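Local coordinates for DNA repair protein RAD2 (Saccharomyces cerevisiae, PDB 4Q0W), which cuts single-stranded DNA as a magnesium-dependent endonuclease of the XPG/RAD2 family, making the incision step of nucleotide excision repair, at residues A174-L184 with P320-W331. Sequence-based numbering, arbitrary orientation.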
loop_
_atom_site.group_PDB
_atom_site.type_symbol
_atom_site.label_atom_id
_atom_site.label_comp_id
_atom_site.label_asym_id
_atom_site.label_seq_id
_atom_site.Cartn_x
_atom_site.Cartn_y
_atom_site.Cartn_z
ATOM N N ALA A 174 14.192 -0.690 28.253
ATOM C CA ALA A 174 14.921 0.422 28.859
ATOM C C ALA A 174 15.957 -0.113 29.836
ATOM O O ALA A 174 17.111 0.321 29.840
ATOM C CB ALA A 174 13.967 1.393 29.556
ATOM N N GLN A 175 15.543 -1.057 30.669
ATOM C CA GLN A 175 16.466 -1.648 31.636
ATOM C C GLN A 175 17.604 -2.384 30.928
ATOM O O GLN A 175 18.757 -2.318 31.369
ATOM C CB GLN A 175 15.730 -2.591 32.581
ATOM C CG GLN A 175 16.636 -3.205 33.659
ATOM C CD GLN A 175 17.031 -2.187 34.711
ATOM O OE1 GLN A 175 16.167 -1.570 35.345
ATOM N NE2 GLN A 175 18.333 -1.991 34.893
ATOM N N CYS A 176 17.301 -3.065 29.821
ATOM C CA CYS A 176 18.361 -3.738 29.051
ATOM C C CYS A 176 19.421 -2.736 28.585
ATOM O O CYS A 176 20.622 -2.974 28.733
ATOM C CB CYS A 176 17.794 -4.495 27.844
ATOM S SG CYS A 176 16.797 -5.974 28.260
ATOM N N ALA A 177 18.971 -1.610 28.035
ATOM C CA ALA A 177 19.897 -0.571 27.562
ATOM C C ALA A 177 20.794 -0.081 28.702
ATOM O O ALA A 177 21.989 0.180 28.510
ATOM C CB ALA A 177 19.117 0.600 26.942
ATOM N N GLU A 178 20.211 0.037 29.889
ATOM C CA GLU A 178 20.956 0.475 31.064
ATOM C C GLU A 178 22.011 -0.565 31.460
ATOM O O GLU A 178 23.149 -0.204 31.782
ATOM C CB GLU A 178 19.995 0.764 32.230
ATOM C CG GLU A 178 20.670 1.125 33.554
ATOM C CD GLU A 178 21.269 2.536 33.582
ATOM O OE1 GLU A 178 21.147 3.280 32.586
ATOM O OE2 GLU A 178 21.869 2.901 34.611
ATOM N N LEU A 179 21.645 -1.847 31.421
ATOM C CA LEU A 179 22.602 -2.906 31.730
ATOM C C LEU A 179 23.812 -2.832 30.804
ATOM O O LEU A 179 24.964 -2.989 31.240
ATOM C CB LEU A 179 21.951 -4.289 31.613
ATOM C CG LEU A 179 20.809 -4.628 32.566
ATOM C CD1 LEU A 179 20.489 -6.122 32.468
ATOM C CD2 LEU A 179 21.131 -4.223 34.010
ATOM N N LEU A 180 23.557 -2.598 29.521
ATOM C CA LEU A 180 24.647 -2.502 28.560
ATOM C C LEU A 180 25.502 -1.269 28.864
ATOM O O LEU A 180 26.727 -1.364 28.926
ATOM C CB LEU A 180 24.116 -2.467 27.124
ATOM C CG LEU A 180 25.167 -2.394 26.009
ATOM C CD1 LEU A 180 26.111 -3.610 26.024
ATOM C CD2 LEU A 180 24.499 -2.253 24.648
ATOM N N GLN A 181 24.855 -0.124 29.087
ATOM C CA GLN A 181 25.586 1.121 29.364
ATOM C C GLN A 181 26.514 0.993 30.580
ATOM O O GLN A 181 27.578 1.606 30.622
ATOM C CB GLN A 181 24.617 2.300 29.538
ATOM N N LEU A 182 26.117 0.171 31.549
ATOM C CA LEU A 182 26.915 -0.036 32.752
ATOM C C LEU A 182 27.864 -1.213 32.608
ATOM O O LEU A 182 28.466 -1.647 33.589
ATOM C CB LEU A 182 26.007 -0.283 33.949
ATOM C CG LEU A 182 25.057 0.846 34.329
ATOM C CD1 LEU A 182 23.991 0.337 35.274
ATOM C CD2 LEU A 182 25.846 1.976 34.969
ATOM N N ASN A 183 27.978 -1.736 31.390
ATOM C CA ASN A 183 28.846 -2.884 31.110
ATOM C C ASN A 183 28.538 -4.123 31.971
ATOM O O ASN A 183 29.428 -4.909 32.307
ATOM C CB ASN A 183 30.322 -2.481 31.226
ATOM C CG ASN A 183 31.262 -3.519 30.644
ATOM O OD1 ASN A 183 31.006 -4.080 29.569
ATOM N ND2 ASN A 183 32.352 -3.795 31.357
ATOM N N LEU A 184 27.272 -4.298 32.331
ATOM C CA LEU A 184 26.857 -5.494 33.056
ATOM C C LEU A 184 26.593 -6.641 32.080
ATOM O O LEU A 184 26.585 -7.816 32.476
ATOM C CB LEU A 184 25.623 -5.202 33.904
ATOM C CG LEU A 184 25.822 -4.145 34.996
ATOM C CD1 LEU A 184 24.574 -3.997 35.861
ATOM C CD2 LEU A 184 27.036 -4.481 35.860
ATOM N N PRO A 320 14.159 7.042 31.217
ATOM C CA PRO A 320 13.201 6.045 31.697
ATOM C C PRO A 320 13.510 5.645 33.142
ATOM O O PRO A 320 14.615 5.849 33.647
ATOM C CB PRO A 320 13.450 4.854 30.768
ATOM C CG PRO A 320 14.923 4.963 30.430
ATOM C CD PRO A 320 15.173 6.456 30.318
ATOM N N GLU A 321 12.520 5.080 33.806
ATOM C CA GLU A 321 12.707 4.608 35.161
ATOM C C GLU A 321 13.415 3.260 35.065
ATOM O O GLU A 321 12.802 2.273 34.663
ATOM C CB GLU A 321 11.332 4.447 35.799
ATOM C CG GLU A 321 11.289 4.439 37.308
ATOM C CD GLU A 321 9.862 4.324 37.820
ATOM O OE1 GLU A 321 8.984 5.056 37.295
ATOM O OE2 GLU A 321 9.619 3.494 38.726
ATOM N N VAL A 322 14.706 3.230 35.390
ATOM C CA VAL A 322 15.481 1.984 35.370
ATOM C C VAL A 322 16.248 1.822 36.683
ATOM O O VAL A 322 16.444 2.790 37.417
ATOM C CB VAL A 322 16.495 1.926 34.183
ATOM C CG1 VAL A 322 15.776 1.918 32.833
ATOM C CG2 VAL A 322 17.496 3.084 34.257
ATOM N N ASP A 323 16.676 0.595 36.975
ATOM C CA ASP A 323 17.554 0.336 38.110
ATOM C C ASP A 323 19.007 0.617 37.712
ATOM O O ASP A 323 19.494 0.086 36.705
ATOM C CB ASP A 323 17.391 -1.117 38.564
ATOM C CG ASP A 323 18.234 -1.450 39.783
ATOM O OD1 ASP A 323 19.165 -0.678 40.104
ATOM O OD2 ASP A 323 17.969 -2.495 40.410
ATOM N N HIS A 324 19.693 1.453 38.492
ATOM C CA HIS A 324 21.045 1.898 38.144
ATOM C C HIS A 324 22.145 1.114 38.865
ATOM O O HIS A 324 23.333 1.426 38.729
ATOM C CB HIS A 324 21.200 3.391 38.437
ATOM C CG HIS A 324 20.233 4.251 37.689
ATOM N ND1 HIS A 324 20.517 4.785 36.450
ATOM C CD2 HIS A 324 18.978 4.657 37.997
ATOM C CE1 HIS A 324 19.479 5.487 36.030
ATOM N NE2 HIS A 324 18.532 5.426 36.949
ATOM N N ASP A 325 21.738 0.103 39.627
ATOM C CA ASP A 325 22.657 -0.772 40.367
ATOM C C ASP A 325 23.803 -1.286 39.484
ATOM O O ASP A 325 23.580 -1.768 38.370
ATOM C CB ASP A 325 21.854 -1.937 40.958
ATOM C CG ASP A 325 22.696 -2.886 41.802
ATOM O OD1 ASP A 325 23.912 -2.662 41.976
ATOM O OD2 ASP A 325 22.120 -3.865 42.308
ATOM N N THR A 326 25.031 -1.165 39.979
ATOM C CA THR A 326 26.205 -1.617 39.228
ATOM C C THR A 326 26.742 -2.990 39.673
ATOM O O THR A 326 27.763 -3.450 39.171
ATOM C CB THR A 326 27.345 -0.584 39.298
ATOM O OG1 THR A 326 27.720 -0.385 40.665
ATOM C CG2 THR A 326 26.896 0.752 38.702
ATOM N N THR A 327 26.056 -3.640 40.609
ATOM C CA THR A 327 26.454 -4.978 41.043
ATOM C C THR A 327 26.408 -5.960 39.875
ATOM O O THR A 327 25.358 -6.143 39.251
ATOM C CB THR A 327 25.521 -5.514 42.129
ATOM O OG1 THR A 327 25.449 -4.579 43.210
ATOM C CG2 THR A 327 26.025 -6.858 42.641
ATOM N N PRO A 328 27.545 -6.607 39.576
ATOM C CA PRO A 328 27.570 -7.557 38.457
ATOM C C PRO A 328 26.636 -8.755 38.685
ATOM O O PRO A 328 26.335 -9.113 39.828
ATOM C CB PRO A 328 29.035 -8.016 38.421
ATOM C CG PRO A 328 29.807 -6.900 39.096
ATOM C CD PRO A 328 28.877 -6.417 40.179
ATOM N N PHE A 329 26.166 -9.361 37.599
ATOM C CA PHE A 329 25.332 -10.550 37.714
ATOM C C PHE A 329 26.183 -11.788 37.990
ATOM O O PHE A 329 27.362 -11.839 37.620
ATOM C CB PHE A 329 24.466 -10.718 36.467
ATOM C CG PHE A 329 23.479 -9.597 36.284
ATOM C CD1 PHE A 329 22.338 -9.533 37.069
ATOM C CD2 PHE A 329 23.716 -8.582 35.365
ATOM C CE1 PHE A 329 21.430 -8.485 36.927
ATOM C CE2 PHE A 329 22.814 -7.531 35.221
ATOM C CZ PHE A 329 21.669 -7.490 36.006
ATOM N N VAL A 330 25.589 -12.767 38.665
ATOM C CA VAL A 330 26.263 -14.034 38.929
ATOM C C VAL A 330 25.522 -15.153 38.218
ATOM O O VAL A 330 24.306 -15.290 38.360
ATOM C CB VAL A 330 26.339 -14.311 40.431
ATOM N N TRP A 331 26.248 -15.932 37.426
ATOM C CA TRP A 331 25.661 -17.082 36.763
ATOM C C TRP A 331 25.912 -18.351 37.579
ATOM O O TRP A 331 27.029 -18.594 38.037
ATOM C CB TRP A 331 26.210 -17.219 35.346
ATOM C CG TRP A 331 25.657 -16.164 34.423
ATOM C CD1 TRP A 331 24.617 -16.301 33.551
ATOM C CD2 TRP A 331 26.096 -14.803 34.314
ATOM N NE1 TRP A 331 24.388 -15.111 32.895
ATOM C CE2 TRP A 331 25.288 -14.176 33.342
ATOM C CE3 TRP A 331 27.104 -14.056 34.933
ATOM C CZ2 TRP A 331 25.459 -12.839 32.975
ATOM C CZ3 TRP A 331 27.270 -12.727 34.569
ATOM C CH2 TRP A 331 26.449 -12.134 33.603
HETATM O O HOH W 1 27.205 -8.513 35.126
#
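In the Rossmann-like nuclease core of the XPG/RAD2 family, the I-domain helix starting at the metal site is lined along one side by the irregular loop 320-331, and Q175 meets D323 near the helix start. Just ahead of A174, E173 binds the calcium ion of the crystal; E171 and E173 are probable magnesium ligands. The Q175 amide matches both polar groups of one backbone residue: D323 N donates to Q175 OE1 at 2.8 Å, and Q175 NE2 donates to D323 O at 3.0 Å. Both bonds are nearly straight and lie in the plane of the accepting carbonyl, much as a strand would pair. CG stands anti to the backbone N (chi1 -178°) and the chain bends at chi2, which brings the edge of the amide, O and N together, up to D323 N and O. A leucine here would probably leave D323 N and O without these mates and free the loop to shift along the helix. Small A174 lets P320 and V322 come close, its CB lying 3.7 Å from P320 CB. V322 splits its branches, CG1 against A174 and CG2 between the aliphatic part of E178 and one face of the H324 ring. E178 OE2 also accepts a weak, bent bond from H324 ND1, carboxylate and ring nearly perpendicular. D323 and D325 each form an Asx turn, bending the loop past the helix end, where a Schellman motif closes the helix, L184 N bonding to L179 O and N183 N to L180 O around N183 at positive phi. L184 sets CD1 against D325 O and CD2 against T326 O, each at 3.5 Å, while its CB packs 3.9 Å from F329 CE2. L179 CD2 meets the edge of that ring, and a water links L184 O to F329 N. Q175 and L179 rest on V74 and I166, F329 touches V72 and I166, and W331 NE1 bonds to P71 O, so helix 172-181 and the loop both pack on strands 70-75 and 165-167 at one side of the mixed sheet.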